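Local atomic coordinates of latency-associated nuclear antigen (Murid herpesvirus 4, PDB entry 4BLG), a protein that probably binds DNA through its C-terminal domain, the part in this crystal, which pairs with a second copy of itself. Residues 23-28 with 96-101; 41-46 with 84-89. All blocks are in the same frame, centred on the assembly; numbering follows the deposited sequence.

Contact 1 (23-28 with 96-101); sequences APRLFD and AKKLKR. With PO4 (phosphate ion), chain D.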
loop_
_atom_site.group_PDB
_atom_site.type_symbol
_atom_site.label_atom_id
_atom_site.label_comp_id
_atom_site.label_asym_id
_atom_site.label_seq_id
_atom_site.Cartn_x
_atom_site.Cartn_y
_atom_site.Cartn_z
ATOM N N ALA A 23 -8.953 21.925 3.216
ATOM C CA ALA A 23 -8.677 21.228 4.466
ATOM C C ALA A 23 -7.350 21.701 5.062
ATOM O O ALA A 23 -6.337 21.018 4.962
ATOM C CB ALA A 23 -8.662 19.725 4.232
ATOM N N PRO A 24 -7.366 22.878 5.705
ATOM C CA PRO A 24 -6.169 23.573 6.199
ATOM C C PRO A 24 -5.320 22.776 7.184
ATOM O O PRO A 24 -4.110 22.719 7.005
ATOM C CB PRO A 24 -6.739 24.820 6.888
ATOM C CG PRO A 24 -8.091 24.992 6.317
ATOM C CD PRO A 24 -8.597 23.633 5.985
ATOM N N ARG A 25 -5.925 22.197 8.213
ATOM C CA ARG A 25 -5.158 21.431 9.194
ATOM C C ARG A 25 -4.512 20.208 8.543
ATOM O O ARG A 25 -3.314 19.971 8.699
ATOM C CB ARG A 25 -6.039 21.004 10.371
ATOM C CG ARG A 25 -6.441 22.166 11.289
ATOM C CD ARG A 25 -7.517 21.776 12.306
ATOM N NE ARG A 25 -8.670 21.132 11.679
ATOM C CZ ARG A 25 -9.682 20.577 12.341
ATOM N NH1 ARG A 25 -9.707 20.578 13.668
ATOM N NH2 ARG A 25 -10.677 20.013 11.670
ATOM N N LEU A 26 -5.304 19.443 7.806
ATOM C CA LEU A 26 -4.800 18.240 7.159
ATOM C C LEU A 26 -3.624 18.541 6.222
ATOM O O LEU A 26 -2.637 17.803 6.207
ATOM C CB LEU A 26 -5.921 17.538 6.391
ATOM C CG LEU A 26 -5.560 16.180 5.783
ATOM C CD1 LEU A 26 -5.083 15.208 6.855
ATOM C CD2 LEU A 26 -6.742 15.602 5.021
ATOM N N PHE A 27 -3.715 19.630 5.458
ATOM C CA PHE A 27 -2.702 19.922 4.440
ATOM C C PHE A 27 -1.747 21.046 4.802
ATOM O O PHE A 27 -0.963 21.487 3.966
ATOM C CB PHE A 27 -3.359 20.214 3.102
ATOM C CG PHE A 27 -3.842 18.989 2.406
ATOM C CD1 PHE A 27 -2.981 18.243 1.622
ATOM C CD2 PHE A 27 -5.149 18.566 2.552
ATOM C CE1 PHE A 27 -3.418 17.104 0.988
ATOM C CE2 PHE A 27 -5.595 17.426 1.918
ATOM C CZ PHE A 27 -4.729 16.694 1.134
ATOM N N ASP A 28 -1.815 21.508 6.043
ATOM C CA ASP A 28 -0.841 22.461 6.555
ATOM C C ASP A 28 0.564 21.943 6.271
ATOM O O ASP A 28 0.916 20.848 6.712
ATOM C CB ASP A 28 -1.014 22.625 8.062
ATOM C CG ASP A 28 -0.379 23.893 8.583
ATOM O OD1 ASP A 28 0.542 24.399 7.906
ATOM O OD2 ASP A 28 -0.800 24.379 9.661
ATOM N N ALA A 96 -8.581 9.870 7.381
ATOM C CA ALA A 96 -8.642 9.172 6.099
ATOM C C ALA A 96 -9.973 9.448 5.395
ATOM O O ALA A 96 -10.015 9.595 4.174
ATOM C CB ALA A 96 -8.435 7.673 6.278
ATOM N N LYS A 97 -11.054 9.521 6.168
ATOM C CA LYS A 97 -12.382 9.780 5.621
ATOM C C LYS A 97 -12.342 11.174 4.978
ATOM O O LYS A 97 -12.785 11.371 3.839
ATOM C CB LYS A 97 -13.450 9.706 6.736
ATOM N NZ LYS A 97 -18.457 9.882 7.982
ATOM N N LYS A 98 -11.782 12.129 5.723
ATOM C CA LYS A 98 -11.671 13.533 5.278
ATOM C C LYS A 98 -10.828 13.650 3.998
ATOM O O LYS A 98 -11.216 14.315 3.043
ATOM C CB LYS A 98 -11.036 14.435 6.356
ATOM C CG LYS A 98 -11.319 15.947 6.180
ATOM C CD LYS A 98 -10.370 16.798 7.035
ATOM C CE LYS A 98 -10.827 16.833 8.498
ATOM N NZ LYS A 98 -9.703 16.963 9.472
ATOM N N LEU A 99 -9.675 12.994 4.000
ATOM C CA LEU A 99 -8.725 13.073 2.904
ATOM C C LEU A 99 -9.367 12.546 1.640
ATOM O O LEU A 99 -9.225 13.122 0.567
ATOM C CB LEU A 99 -7.488 12.229 3.216
ATOM C CG LEU A 99 -6.498 12.162 2.053
ATOM C CD1 LEU A 99 -6.038 13.567 1.688
ATOM C CD2 LEU A 99 -5.307 11.283 2.373
ATOM N N LYS A 100 -10.066 11.427 1.776
ATOM C CA LYS A 100 -10.701 10.792 0.637
ATOM C C LYS A 100 -11.771 11.712 0.068
ATOM O O LYS A 100 -11.881 11.869 -1.149
ATOM C CB LYS A 100 -11.319 9.456 1.046
ATOM C CG LYS A 100 -11.831 8.646 -0.119
ATOM C CD LYS A 100 -12.608 7.442 0.345
ATOM C CE LYS A 100 -13.208 6.697 -0.826
ATOM N NZ LYS A 100 -14.626 6.341 -0.573
ATOM N N ARG A 101 -12.563 12.309 0.949
ATOM C CA ARG A 101 -13.651 13.191 0.541
ATOM C C ARG A 101 -13.147 14.368 -0.281
ATOM O O ARG A 101 -13.719 14.709 -1.323
ATOM C CB ARG A 101 -14.385 13.729 1.765
ATOM C CG ARG A 101 -15.598 14.599 1.438
ATOM C CD ARG A 101 -16.378 14.899 2.712
ATOM N NE ARG A 101 -16.896 13.629 3.192
ATOM C CZ ARG A 101 -16.641 13.085 4.379
ATOM N NH1 ARG A 101 -15.925 13.707 5.306
ATOM N NH2 ARG A 101 -17.140 11.897 4.661
HETATM P P PO4 D . -9.207 20.527 8.209
HETATM O O1 PO4 D . -10.407 20.937 7.396
HETATM O O2 PO4 D . -8.221 19.778 7.345
HETATM O O3 PO4 D . -8.490 21.718 8.781
HETATM O O4 PO4 D . -9.673 19.627 9.322
#
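Leu-26 faces Leu-99 where the short, weakly bonded helical turn 24-27 comes nearest to helix 93-110, their CA atoms 7.8 Å apart. The chain leaves helical geometry at Ala-23, just after helix 13-22, and the next turn begins at once, with Phe-27 N bonded to Ala-23 O. No hydrogen bond runs directly between the two segments.

The apolar half is made by leucines and a ring. The CD2 branch of Leu-26 reaches the helix backbone itself, 3.8 Å from Leu-99 CA, and the two leucine side chains cross at about a right angle. Leu-99 in turn puts CD1 3.4 Å from Phe-27 CZ, again crossing at about a right angle. Val-63 packs on both Leu-26 and Leu-99.

The polar half is built round a phosphate ion. Arg-25 bends at chi3 (-51°), bringing NE back to the ion, and its guanidinium meets the phosphate edge-on. Backbone and side chain of Arg-25 share one oxygen, O3, with Arg-25 N at 2.7 Å and NE also bonded to it. Leu-26 N gives the phosphate O2 a nearly straight bond of 3.0 Å (167°). From the helix, Lys-98 reaches across with its chain bent at chi3 (-79°) and again at chi4, and NZ bonds phosphate O4 at 2.7 Å. Arg-25 NH2 holds the same O4 at 2.6 Å. Gln-95 OE1 is a further partner of Lys-98 NZ.

Lys-98 NZ and Arg-25 NH2 are only 3.9 Å apart, and the phosphate oxygen O4 they share probably offsets their repulsion. The ion probably came from the crystallisation liquor, but it bridges the two helices, and the arrangement of main-chain N-H groups and basic side chains is consistent with a site that can hold a phosphate.

Contact 2 (41-46 with 84-89); sequences VMFSST and YYLLSF
Val-41, Phe-43 and Ser-45 each exchange two backbone hydrogen bonds with a residue of the neighbouring strand, respectively Ser-88, Leu-86 and Tyr-84. These six bonds tie 41-45 to 84-89 as antiparallel strands at 163°. The middle pair is the most direct at its acceptors: Phe-43 N to Leu-86 O (3.0 Å) and Leu-86 N to Phe-43 O both lie nearly along the C=O axis, whereas donors in the outer pairs are tilted from the carbonyl planes.

In the non-hydrogen-bonded pairs, CA-H groups point at carbonyls, as Tyr-85 CA does at Phe-43 O (3.2 Å).

On the side of the sheet that carries Phe-43, Leu-86 CD1 comes to the edge of the Phe-43 ring, 3.9 Å from CD2, and Ser-88 OG also lies at that edge, 3.6 Å from CE2. That hydroxyl is hydrogen-bonded to Ser-65 OG. Leu-99 and Val-103 of helix 93-110 and Leu-54 of helix 48-57 cover this side of the sheet. Farther along, the Tyr-84 ring turns its edge to Ser-45 O and Thr-46 O.

The other face carries a Met-aromatic contact: Met-42 SD sits 5.1 Å from the centroid of the Tyr-85 ring, oblique to it. The methionine bends at chi3 (-78°), placing CE 4.0 Å from Tyr-85 CD2, while its CB packs on Leu-87 CD2. Tyr-85 OH is hydrogen-bonded to Tyr-85 OH of the second subunit, and Pro-126 of that subunit packs on Met-42 and Ser-44.

The two strands therefore satisfy their facing peptides while separating two interiors, one beneath the helices and one at the dimer interface, consistent with the dimeric beta-barrel of this viral DNA-binding family.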
loop_
_atom_site.group_PDB
_atom_site.type_symbol
_atom_site.label_atom_id
_atom_site.label_comp_id
_atom_site.label_asym_id
_atom_site.label_seq_id
_atom_site.Cartn_x
_atom_site.Cartn_y
_atom_site.Cartn_z
ATOM N N VAL A 41 -5.241 6.304 2.528
ATOM C CA VAL A 41 -6.133 6.138 1.406
ATOM C C VAL A 41 -5.302 5.638 0.242
ATOM O O VAL A 41 -4.272 6.223 -0.103
ATOM C CB VAL A 41 -6.837 7.450 1.016
ATOM C CG1 VAL A 41 -7.849 7.187 -0.095
ATOM C CG2 VAL A 41 -7.527 8.070 2.227
ATOM N N MET A 42 -5.726 4.529 -0.339
ATOM C CA MET A 42 -5.165 4.093 -1.603
ATOM C C MET A 42 -5.904 4.798 -2.727
ATOM O O MET A 42 -7.112 4.617 -2.894
ATOM C CB MET A 42 -5.298 2.578 -1.765
ATOM C CG MET A 42 -4.697 2.065 -3.077
ATOM S SD MET A 42 -4.833 0.281 -3.268
ATOM C CE MET A 42 -3.500 -0.258 -2.193
ATOM N N PHE A 43 -5.174 5.609 -3.486
ATOM C CA PHE A 43 -5.728 6.218 -4.683
ATOM C C PHE A 43 -5.202 5.432 -5.869
ATOM O O PHE A 43 -4.003 5.240 -5.987
ATOM C CB PHE A 43 -5.318 7.689 -4.810
ATOM C CG PHE A 43 -5.904 8.574 -3.757
ATOM C CD1 PHE A 43 -7.243 8.953 -3.812
ATOM C CD2 PHE A 43 -5.114 9.051 -2.721
ATOM C CE1 PHE A 43 -7.788 9.774 -2.834
ATOM C CE2 PHE A 43 -5.647 9.868 -1.747
ATOM C CZ PHE A 43 -6.988 10.232 -1.798
ATOM N N SER A 44 -6.099 4.992 -6.745
ATOM C CA SER A 44 -5.728 4.144 -7.857
ATOM C C SER A 44 -6.351 4.617 -9.165
ATOM O O SER A 44 -7.341 5.348 -9.177
ATOM C CB SER A 44 -6.153 2.707 -7.570
ATOM O OG SER A 44 -7.547 2.628 -7.352
ATOM N N SER A 45 -5.762 4.176 -10.268
ATOM C CA SER A 45 -6.173 4.628 -11.582
ATOM C C SER A 45 -5.318 3.949 -12.640
ATOM O O SER A 45 -4.181 3.596 -12.378
ATOM C CB SER A 45 -5.996 6.141 -11.673
ATOM O OG SER A 45 -5.968 6.562 -13.016
ATOM N N THR A 46 -5.864 3.780 -13.837
ATOM C CA THR A 46 -5.112 3.186 -14.944
ATOM C C THR A 46 -4.236 4.224 -15.635
ATOM O O THR A 46 -3.483 3.903 -16.566
ATOM C CB THR A 46 -6.044 2.570 -16.002
ATOM O OG1 THR A 46 -6.904 3.582 -16.534
ATOM C CG2 THR A 46 -6.885 1.445 -15.408
ATOM N N TYR A 84 -2.516 1.432 -11.588
ATOM C CA TYR A 84 -1.522 2.047 -10.719
ATOM C C TYR A 84 -2.159 2.519 -9.417
ATOM O O TYR A 84 -3.372 2.633 -9.321
ATOM C CB TYR A 84 -0.848 3.201 -11.436
ATOM C CG TYR A 84 -0.234 2.807 -12.761
ATOM C CD1 TYR A 84 -0.984 2.830 -13.927
ATOM C CD2 TYR A 84 1.084 2.411 -12.844
ATOM C CE1 TYR A 84 -0.428 2.477 -15.140
ATOM C CE2 TYR A 84 1.648 2.051 -14.054
ATOM C CZ TYR A 84 0.888 2.085 -15.196
ATOM O OH TYR A 84 1.456 1.729 -16.397
ATOM N N TYR A 85 -1.332 2.761 -8.404
ATOM C CA TYR A 85 -1.831 3.198 -7.104
ATOM C C TYR A 85 -0.776 3.973 -6.352
ATOM O O TYR A 85 0.390 3.942 -6.695
ATOM C CB TYR A 85 -2.255 2.005 -6.244
ATOM C CG TYR A 85 -1.102 1.346 -5.509
ATOM C CD1 TYR A 85 -0.364 0.326 -6.101
ATOM C CD2 TYR A 85 -0.754 1.743 -4.222
ATOM C CE1 TYR A 85 0.695 -0.280 -5.428
ATOM C CE2 TYR A 85 0.296 1.142 -3.543
ATOM C CZ TYR A 85 1.017 0.134 -4.150
ATOM O OH TYR A 85 2.060 -0.460 -3.472
ATOM N N LEU A 86 -1.210 4.675 -5.317
ATOM C CA LEU A 86 -0.302 5.196 -4.316
ATOM C C LEU A 86 -1.056 5.196 -3.005
ATOM O O LEU A 86 -2.277 5.086 -2.986
ATOM C CB LEU A 86 0.201 6.601 -4.664
ATOM C CG LEU A 86 -0.803 7.754 -4.779
ATOM C CD1 LEU A 86 -1.368 8.167 -3.434
ATOM C CD2 LEU A 86 -0.119 8.941 -5.430
ATOM N N LEU A 87 -0.308 5.294 -1.918
ATOM C CA LEU A 87 -0.865 5.315 -0.581
ATOM C C LEU A 87 -0.585 6.662 0.047
ATOM O O LEU A 87 0.525 7.171 -0.052
ATOM C CB LEU A 87 -0.219 4.225 0.275
ATOM C CG LEU A 87 -0.602 2.788 -0.067
ATOM C CD1 LEU A 87 0.221 1.825 0.772
ATOM C CD2 LEU A 87 -2.083 2.579 0.168
ATOM N N SER A 88 -1.595 7.228 0.694
ATOM C CA SER A 88 -1.445 8.495 1.390
ATOM C C SER A 88 -1.742 8.205 2.832
ATOM O O SER A 88 -2.885 7.928 3.184
ATOM C CB SER A 88 -2.424 9.549 0.857
ATOM O OG SER A 88 -2.270 9.749 -0.535
ATOM N N PHE A 89 -0.707 8.252 3.664
ATOM C CA PHE A 89 -0.837 7.884 5.067
ATOM C C PHE A 89 -1.301 9.061 5.916
ATOM O O PHE A 89 -0.859 10.192 5.712
ATOM C CB PHE A 89 0.498 7.359 5.592
ATOM C CG PHE A 89 1.007 6.163 4.846
ATOM C CD1 PHE A 89 0.566 4.890 5.169
ATOM C CD2 PHE A 89 1.922 6.309 3.819
ATOM C CE1 PHE A 89 1.028 3.780 4.473
ATOM C CE2 PHE A 89 2.385 5.208 3.120
ATOM C CZ PHE A 89 1.941 3.939 3.453
#

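Overall arrangement
Both contacts are largely buried and their centres lie about 15 Å apart, yet they differ in bonding. Contact 2 joins the two central strands of the four-stranded sheet by backbone hydrogen bonds, close to the middle of the chain and against the second subunit. Contact 1 joins two helical elements packed against one side of the sheet, chiefly through apolar side chains, with a phosphate at its more exposed edge; the second subunit does not touch it. Leu-99 connects them: its CD2 packs 3.7 Å from Ser-88 CB and also meets Val-41 CG2. Helix 93-110 follows strand 84-90 in the chain and packs back on it through Leu-99.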